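Local coordinates for RagB/SusD domain protein (Flavobacterium johnsoniae, PDB 5J90) that binds chitin and, as a SusD homolog, probably captures chitin chains at the cell surface for a chitin-utilization system, at residues A[415-418]-A[419-423]. Residues are numbered along the deposited sequence; the frame is centred on the assembly and turned at random.
Sequences VKLQ and KIITQ
The flat peptide carbonyl of Gln-418 is approached from opposite faces by two donors of Thr-422, one turn further along helix 413-428. The backbone N of Thr-422 lies 2.9 Å from Gln-418 O, while Thr-422 OG1 reaches the same oxygen at 2.7 Å, the two leaning off the carbonyl plane by about the same amount. Threonine suits this place because its hydroxyl, set beside its own backbone N (chi1 -65°), folds back onto the preceding turn; that hydroxyl also meets the side-chain amide of Asn-401, whose OD1 receives NE2 of Gln-418. A valine here would probably leave Gln-418 O with its backbone donor alone and the Asn-401 amide without its hydroxyl partner. On another side of the helix, Leu-417 and Ile-421 run side by side, CD1 of Leu-417 lying 3.8 Å from CG1 of Ile-421; such branched aliphatic chains suit a buried interface, here with helices 332-344 and 432-442 respectively. The long aliphatic stem of Lys-419 passes across Val-415, CE lying 3.8 Å from CG1 of Val-415, and the bend at chi4 (-77°) turns NZ to the carbonyls of Thr-404 and Ala-406. With Gln-418 O gripped twice and these polar ends satisfied, hydrogen bonds bind the helix to the segment before it.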
loop_
_atom_site.group_PDB
_atom_site.type_symbol
_atom_site.label_atom_id
_atom_site.label_comp_id
_atom_site.label_asym_id
_atom_site.label_seq_id
_atom_site.Cartn_x
_atom_site.Cartn_y
_atom_site.Cartn_z
ATOM N N VAL A 415 7.031 9.893 19.145
ATOM C CA VAL A 415 8.045 9.574 20.144
ATOM C C VAL A 415 7.482 8.606 21.190
ATOM O O VAL A 415 8.173 7.663 21.591
ATOM C CB VAL A 415 8.646 10.846 20.789
ATOM C CG1 VAL A 415 9.390 10.499 22.083
ATOM C CG2 VAL A 415 9.583 11.533 19.803
ATOM N N LYS A 416 6.230 8.811 21.595
ATOM C CA LYS A 416 5.568 7.882 22.505
ATOM C C LYS A 416 5.534 6.473 21.912
ATOM O O LYS A 416 5.856 5.498 22.602
ATOM C CB LYS A 416 4.157 8.372 22.846
ATOM C CG LYS A 416 4.143 9.615 23.751
ATOM C CD LYS A 416 2.748 10.195 23.906
ATOM C CE LYS A 416 2.751 11.314 24.952
ATOM N NZ LYS A 416 1.394 11.906 25.131
ATOM N N LEU A 417 5.163 6.372 20.633
ATOM C CA LEU A 417 5.125 5.082 19.974
ATOM C C LEU A 417 6.524 4.486 19.873
ATOM O O LEU A 417 6.697 3.292 20.091
ATOM C CB LEU A 417 4.479 5.189 18.587
ATOM C CG LEU A 417 4.315 3.852 17.848
ATOM C CD1 LEU A 417 3.431 2.902 18.623
ATOM C CD2 LEU A 417 3.752 4.082 16.438
ATOM N N GLN A 418 7.525 5.304 19.549
ATOM C CA GLN A 418 8.900 4.818 19.494
ATOM C C GLN A 418 9.337 4.208 20.827
ATOM O O GLN A 418 10.009 3.174 20.850
ATOM C CB GLN A 418 9.857 5.930 19.046
ATOM C CG GLN A 418 11.292 5.470 18.862
ATOM C CD GLN A 418 12.211 6.586 18.380
ATOM O OE1 GLN A 418 11.807 7.753 18.308
ATOM N NE2 GLN A 418 13.452 6.237 18.058
ATOM N N LYS A 419 8.959 4.840 21.937
ATOM C CA LYS A 419 9.294 4.305 23.253
ATOM C C LYS A 419 8.614 2.962 23.466
ATOM O O LYS A 419 9.256 1.991 23.868
ATOM C CB LYS A 419 8.884 5.282 24.359
ATOM C CG LYS A 419 9.783 6.513 24.449
ATOM C CD LYS A 419 9.204 7.520 25.432
ATOM C CE LYS A 419 10.023 8.809 25.454
ATOM N NZ LYS A 419 11.305 8.664 26.216
ATOM N N ILE A 420 7.313 2.912 23.200
ATOM C CA ILE A 420 6.550 1.678 23.364
ATOM C C ILE A 420 7.124 0.524 22.537
ATOM O O ILE A 420 7.360 -0.577 23.052
ATOM C CB ILE A 420 5.071 1.905 22.999
ATOM C CG1 ILE A 420 4.418 2.814 24.044
ATOM C CG2 ILE A 420 4.334 0.579 22.904
ATOM C CD1 ILE A 420 3.063 3.380 23.612
ATOM N N ILE A 421 7.367 0.778 21.258
ATOM C CA ILE A 421 7.856 -0.283 20.381
ATOM C C ILE A 421 9.295 -0.682 20.733
ATOM O O ILE A 421 9.655 -1.853 20.621
ATOM C CB ILE A 421 7.733 0.104 18.889
ATOM C CG1 ILE A 421 6.272 0.420 18.519
ATOM C CG2 ILE A 421 8.285 -1.011 18.002
ATOM C CD1 ILE A 421 5.302 -0.715 18.755
ATOM N N THR A 422 10.119 0.270 21.175
ATOM C CA THR A 422 11.481 -0.076 21.600
ATOM C C THR A 422 11.433 -1.064 22.769
ATOM O O THR A 422 12.123 -2.088 22.758
ATOM C CB THR A 422 12.282 1.177 22.012
ATOM O OG1 THR A 422 12.462 2.022 20.870
ATOM C CG2 THR A 422 13.654 0.795 22.565
ATOM N N GLN A 423 10.597 -0.773 23.760
ATOM C CA GLN A 423 10.487 -1.656 24.919
ATOM C C GLN A 423 9.844 -2.992 24.550
ATOM O O GLN A 423 10.219 -4.047 25.069
ATOM C CB GLN A 423 9.761 -0.947 26.059
ATOM C CG GLN A 423 10.641 0.124 26.704
ATOM C CD GLN A 423 11.935 -0.450 27.271
ATOM O OE1 GLN A 423 11.942 -1.526 27.873
ATOM N NE2 GLN A 423 13.040 0.272 27.077
#